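Local coordinates for bradyzoite surface antigen BSR4 (Toxoplasma gondii, PDB 2JKS), which is a zinc-binding surface antigen of the bradyzoite stage, probably contributing to host-cell attachment and immune recognition as in related members of the SAG1-related superfamily, at residues A[42-47]-A[136-141]; A[127-132]-A[203-208]. One frame throughout, in Å; residues are numbered along the deposited sequence.

Contact 1. Residues A[42-47]-A[136-141]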
loop_
_atom_site.group_PDB
_atom_site.type_symbol
_atom_site.label_atom_id
_atom_site.label_comp_id
_atom_site.label_asym_id
_atom_site.label_seq_id
_atom_site.Cartn_x
_atom_site.Cartn_y
_atom_site.Cartn_z
ATOM N N ALA A 42 -3.233 4.600 14.777
ATOM C CA ALA A 42 -4.039 5.803 14.892
ATOM C C ALA A 42 -5.033 5.707 16.076
ATOM O O ALA A 42 -5.508 4.632 16.402
ATOM C CB ALA A 42 -4.798 6.043 13.609
ATOM N N THR A 43 -5.316 6.826 16.746
ATOM C CA THR A 43 -6.417 6.823 17.689
ATOM C C THR A 43 -7.410 7.925 17.369
ATOM O O THR A 43 -7.020 9.005 16.916
ATOM C CB THR A 43 -5.969 6.880 19.175
ATOM O OG1 THR A 43 -5.359 8.137 19.433
ATOM C CG2 THR A 43 -4.963 5.773 19.508
ATOM N N PHE A 44 -8.697 7.647 17.634
ATOM C CA PHE A 44 -9.792 8.566 17.340
ATOM C C PHE A 44 -10.720 8.591 18.548
ATOM O O PHE A 44 -11.190 7.552 18.990
ATOM C CB PHE A 44 -10.547 8.150 16.059
ATOM C CG PHE A 44 -11.586 9.163 15.581
ATOM C CD1 PHE A 44 -11.321 10.526 15.590
ATOM C CD2 PHE A 44 -12.826 8.722 15.100
ATOM C CE1 PHE A 44 -12.250 11.451 15.132
ATOM C CE2 PHE A 44 -13.773 9.633 14.634
ATOM C CZ PHE A 44 -13.467 11.013 14.646
ATOM N N GLU A 45 -10.951 9.783 19.078
ATOM C CA GLU A 45 -11.843 9.930 20.227
ATOM C C GLU A 45 -12.932 10.962 19.939
ATOM O O GLU A 45 -12.674 11.984 19.258
ATOM C CB GLU A 45 -11.055 10.278 21.482
ATOM C CG GLU A 45 -11.944 10.629 22.656
ATOM C CD GLU A 45 -11.156 10.853 23.937
ATOM O OE1 GLU A 45 -9.911 11.025 23.846
ATOM O OE2 GLU A 45 -11.799 10.864 25.031
ATOM N N CYS A 46 -14.152 10.674 20.389
ATOM C CA CYS A 46 -15.266 11.620 20.243
ATOM C C CYS A 46 -16.016 11.789 21.537
ATOM O O CYS A 46 -16.497 10.807 22.104
ATOM C CB CYS A 46 -16.216 11.169 19.151
ATOM S SG CYS A 46 -15.345 11.060 17.584
ATOM N N SER A 47 -16.099 13.033 22.005
ATOM C CA SER A 47 -16.742 13.294 23.277
ATOM C C SER A 47 -17.685 14.473 23.163
ATOM O O SER A 47 -17.514 15.343 22.310
ATOM C CB SER A 47 -15.706 13.480 24.391
ATOM O OG SER A 47 -14.950 14.650 24.202
ATOM N N VAL A 136 -13.199 8.683 8.423
ATOM C CA VAL A 136 -14.077 8.325 9.537
ATOM C C VAL A 136 -14.464 9.688 10.149
ATOM O O VAL A 136 -13.865 10.730 9.837
ATOM C CB VAL A 136 -13.393 7.347 10.599
ATOM C CG1 VAL A 136 -13.080 5.923 10.008
ATOM C CG2 VAL A 136 -12.071 7.976 11.199
ATOM N N GLY A 137 -15.467 9.692 11.006
ATOM C CA GLY A 137 -15.914 10.945 11.573
ATOM C C GLY A 137 -16.838 10.695 12.743
ATOM O O GLY A 137 -17.191 9.553 13.019
ATOM N N CYS A 138 -17.211 11.762 13.443
ATOM C CA CYS A 138 -18.263 11.678 14.454
ATOM C C CYS A 138 -19.260 12.785 14.163
ATOM O O CYS A 138 -18.889 13.817 13.644
ATOM C CB CYS A 138 -17.680 11.823 15.871
ATOM S SG CYS A 138 -16.743 10.375 16.326
ATOM N N GLN A 139 -20.520 12.544 14.489
ATOM C CA GLN A 139 -21.574 13.572 14.362
ATOM C C GLN A 139 -22.354 13.580 15.670
ATOM O O GLN A 139 -22.676 12.509 16.226
ATOM C CB GLN A 139 -22.486 13.247 13.188
ATOM C CG GLN A 139 -23.485 14.352 12.847
ATOM C CD GLN A 139 -23.942 14.267 11.420
ATOM O OE1 GLN A 139 -23.493 15.021 10.553
ATOM N NE2 GLN A 139 -24.841 13.338 11.159
ATOM N N ALA A 140 -22.637 14.791 16.152
ATOM C CA ALA A 140 -23.308 14.989 17.408
ATOM C C ALA A 140 -24.632 15.617 17.023
ATOM O O ALA A 140 -24.658 16.538 16.199
ATOM C CB ALA A 140 -22.513 15.896 18.294
ATOM N N THR A 141 -25.720 15.093 17.581
ATOM C CA THR A 141 -27.045 15.605 17.277
ATOM C C THR A 141 -27.670 16.168 18.559
ATOM O O THR A 141 -27.571 15.551 19.622
ATOM C CB THR A 141 -27.975 14.531 16.635
ATOM O OG1 THR A 141 -27.319 13.911 15.513
ATOM C CG2 THR A 141 -29.293 15.193 16.141
#
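The F44 ring reaches from strand 41-47 toward strand 132-141. At its edge, near the ring plane, lies the carbonyl carbon of G137, with F44 CE2 and G137 C 3.8 Å apart. On one face, offset toward the rim, sits C46 SG, 3.4 Å above the plane. The other half of the disulfide comes in obliquely. C138 SG is 4.4 Å from the ring centroid, 51° off the normal, in a sulfur-aromatic contact, and it touches both CE2 and CZ. V136 CG2 also approaches obliquely and meets F44 CD2 at 4.0 Å. With F44 CG anti to the backbone N (chi1 -172°), the ring is directed across to the G137 backbone and C138 SG.

C46 and C138 are joined by a covalent bond, SG to SG 2.0 Å, with a disulfide torsion of 82°. All five touching residues are buried. Around them, W103 touches both F44 and V136, and L157 of strand 152-161 also reaches F44. C16 touches F44 and C46.

Segments 42-47 and 136-141 run nearly parallel, their axes 8.1 Å apart at closest approach, but they belong to different sheets. The contact is therefore made between layers, by side chains and by the F44 ring on the G137 backbone. A disulfide packed on an aromatic ring here pins together the two sheets of a beta sandwich, the fold of the SRS domain.

Contact 2. Residues A[127-132]-A[203-208]; sequences LPLTDK and GSDGSL. With ZN (zinc ion), chain F.
D205 and T130 meet beside a zinc ion. D205 OD1 binds the zinc at 2.0 Å, while D205 OD2 lies farther from it. A water is a second ligand, 2.4 Å from the zinc. E96 OE1, from elsewhere in the chain, also binds the metal.

The remaining carboxylate oxygen turns to the loop 127-132. T130 CG2 lies 3.6 Å from D205 OD2, and L129 CB is 3.8 Å from the same atom. T130 CG2 also touches D205 CG, so the methyl packs against the carboxylate group as the two side chains cross obliquely. A chi1 of 59° places T130 OG1 in the crowded position and turns CG2, anti to the carbonyl carbon, to the D205 carboxylate. Next to this pair, L129 CD1 rests on the backbone of G203, 3.7 Å from its CA. G203 has no side chain, and the methyl packs directly on that CA.

Further out, K132 NZ stands 4.1 Å from the zinc and 5.0 Å from D205 OD2. It does not contact D205, but it hydrogen-bonds E96 OE1, a zinc ligand, and so probably helps position that carboxylate. Its positive charge may partly balance the acidic ligands. On the other segment, a type I turn from G203 to G206 carries D205, closed by a weak bond from G206 N to G203 O. Outside the turn, the backbone of D205 is also bonded to K278.

The contact lies at the surface. One segment comes from each SRS domain, and D205 with E96 forms an interdomain zinc site that bridges the two domains.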
loop_
_atom_site.group_PDB
_atom_site.type_symbol
_atom_site.label_atom_id
_atom_site.label_comp_id
_atom_site.label_asym_id
_atom_site.label_seq_id
_atom_site.Cartn_x
_atom_site.Cartn_y
_atom_site.Cartn_z
ATOM N N LEU A 127 0.332 -3.032 5.286
ATOM C CA LEU A 127 0.705 -1.830 4.488
ATOM C C LEU A 127 0.446 -2.114 3.012
ATOM O O LEU A 127 0.873 -3.158 2.542
ATOM C CB LEU A 127 2.161 -1.447 4.737
ATOM C CG LEU A 127 2.460 -0.900 6.120
ATOM C CD1 LEU A 127 3.971 -0.626 6.199
ATOM C CD2 LEU A 127 1.601 0.355 6.341
ATOM N N PRO A 128 -0.302 -1.217 2.303
ATOM C CA PRO A 128 -0.754 -1.459 0.916
ATOM C C PRO A 128 0.400 -1.342 -0.105
ATOM O O PRO A 128 1.476 -0.864 0.229
ATOM C CB PRO A 128 -1.832 -0.362 0.700
ATOM C CG PRO A 128 -1.405 0.748 1.601
ATOM C CD PRO A 128 -0.820 0.070 2.827
ATOM N N LEU A 129 0.187 -1.834 -1.317
ATOM C CA LEU A 129 1.142 -1.629 -2.440
ATOM C C LEU A 129 1.052 -0.267 -3.079
ATOM O O LEU A 129 1.943 0.146 -3.840
ATOM C CB LEU A 129 0.906 -2.699 -3.503
ATOM C CG LEU A 129 1.018 -4.126 -3.002
ATOM C CD1 LEU A 129 0.751 -5.128 -4.138
ATOM C CD2 LEU A 129 2.337 -4.380 -2.303
ATOM N N THR A 130 -0.053 0.432 -2.802
ATOM C CA THR A 130 -0.278 1.751 -3.318
ATOM C C THR A 130 -0.771 2.649 -2.174
ATOM O O THR A 130 -1.310 2.138 -1.192
ATOM C CB THR A 130 -1.325 1.744 -4.491
ATOM O OG1 THR A 130 -2.551 1.212 -4.007
ATOM C CG2 THR A 130 -0.837 0.842 -5.660
ATOM N N ASP A 131 -0.591 3.958 -2.331
ATOM C CA ASP A 131 -1.019 4.933 -1.302
ATOM C C ASP A 131 -2.532 4.928 -1.165
ATOM O O ASP A 131 -3.218 4.956 -2.168
ATOM C CB ASP A 131 -0.493 6.334 -1.621
ATOM C CG ASP A 131 1.033 6.411 -1.593
ATOM O OD1 ASP A 131 1.681 5.667 -0.821
ATOM O OD2 ASP A 131 1.601 7.233 -2.326
ATOM N N LYS A 132 -3.029 4.854 0.075
ATOM C CA LYS A 132 -4.458 4.835 0.334
ATOM C C LYS A 132 -4.887 5.956 1.278
ATOM O O LYS A 132 -4.104 6.464 2.092
ATOM C CB LYS A 132 -4.904 3.487 0.940
ATOM C CG LYS A 132 -4.495 2.229 0.149
ATOM C CD LYS A 132 -5.301 2.096 -1.155
ATOM C CE LYS A 132 -4.805 0.868 -1.925
ATOM N NZ LYS A 132 -5.584 0.756 -3.191
ATOM N N GLY A 203 2.220 -8.122 -7.325
ATOM C CA GLY A 203 0.915 -7.898 -6.631
ATOM C C GLY A 203 -0.107 -7.546 -7.709
ATOM O O GLY A 203 0.225 -7.480 -8.894
ATOM N N SER A 204 -1.364 -7.317 -7.325
ATOM C CA SER A 204 -2.372 -7.141 -8.344
ATOM C C SER A 204 -2.325 -5.717 -8.890
ATOM O O SER A 204 -2.938 -5.454 -9.893
ATOM C CB SER A 204 -3.773 -7.499 -7.801
ATOM O OG SER A 204 -4.053 -6.656 -6.694
ATOM N N ASP A 205 -1.545 -4.826 -8.266
ATOM C CA ASP A 205 -1.446 -3.422 -8.701
ATOM C C ASP A 205 -0.336 -3.176 -9.733
ATOM O O ASP A 205 -0.158 -2.048 -10.223
ATOM C CB ASP A 205 -1.179 -2.539 -7.476
ATOM C CG ASP A 205 -2.420 -2.368 -6.622
ATOM O OD1 ASP A 205 -3.483 -2.213 -7.230
ATOM O OD2 ASP A 205 -2.339 -2.376 -5.368
ATOM N N GLY A 206 0.397 -4.221 -10.065
ATOM C CA GLY A 206 1.561 -4.026 -10.911
ATOM C C GLY A 206 1.695 -5.045 -11.998
ATOM O O GLY A 206 0.944 -6.034 -12.045
ATOM N N SER A 207 2.645 -4.788 -12.885
ATOM C CA SER A 207 2.862 -5.635 -14.073
ATOM C C SER A 207 4.336 -5.833 -14.211
ATOM O O SER A 207 5.090 -4.868 -14.081
ATOM C CB SER A 207 2.360 -4.926 -15.346
ATOM O OG SER A 207 0.949 -4.777 -15.295
ATOM N N LEU A 208 4.745 -7.063 -14.504
ATOM C CA LEU A 208 6.157 -7.379 -14.752
ATOM C C LEU A 208 6.724 -6.635 -15.937
ATOM O O LEU A 208 6.095 -6.550 -17.004
ATOM C CB LEU A 208 6.326 -8.887 -14.930
ATOM C CG LEU A 208 6.132 -9.748 -13.695
ATOM C CD1 LEU A 208 5.782 -11.192 -14.048
ATOM C CD2 LEU A 208 7.367 -9.707 -12.815
HETATM ZN ZN ZN F . -5.293 -1.892 -6.348
HETATM O O HOH W 1 -7.179 -2.017 -7.875
#

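How the contacts relate
From the N terminus, the chain first lays down 42-47 in one sheet of the first SRS domain. It then passes through E96 and reaches loop 127-132, which leads into strand 132-141. There 136-141 meets 42-47, and contact 1 closes a loop spanning 88 residues. The chain goes on into the second SRS domain, where 203-208 returns to 127-132. Contact 2 closes a loop of 70 residues. The two loops cross, because 127-132 lies between the segments of contact 1 while 203-208 lies beyond both. The centres are 30 Å apart. Contact 1 ties sheet to sheet within one domain. Contact 2 ties one domain to the next.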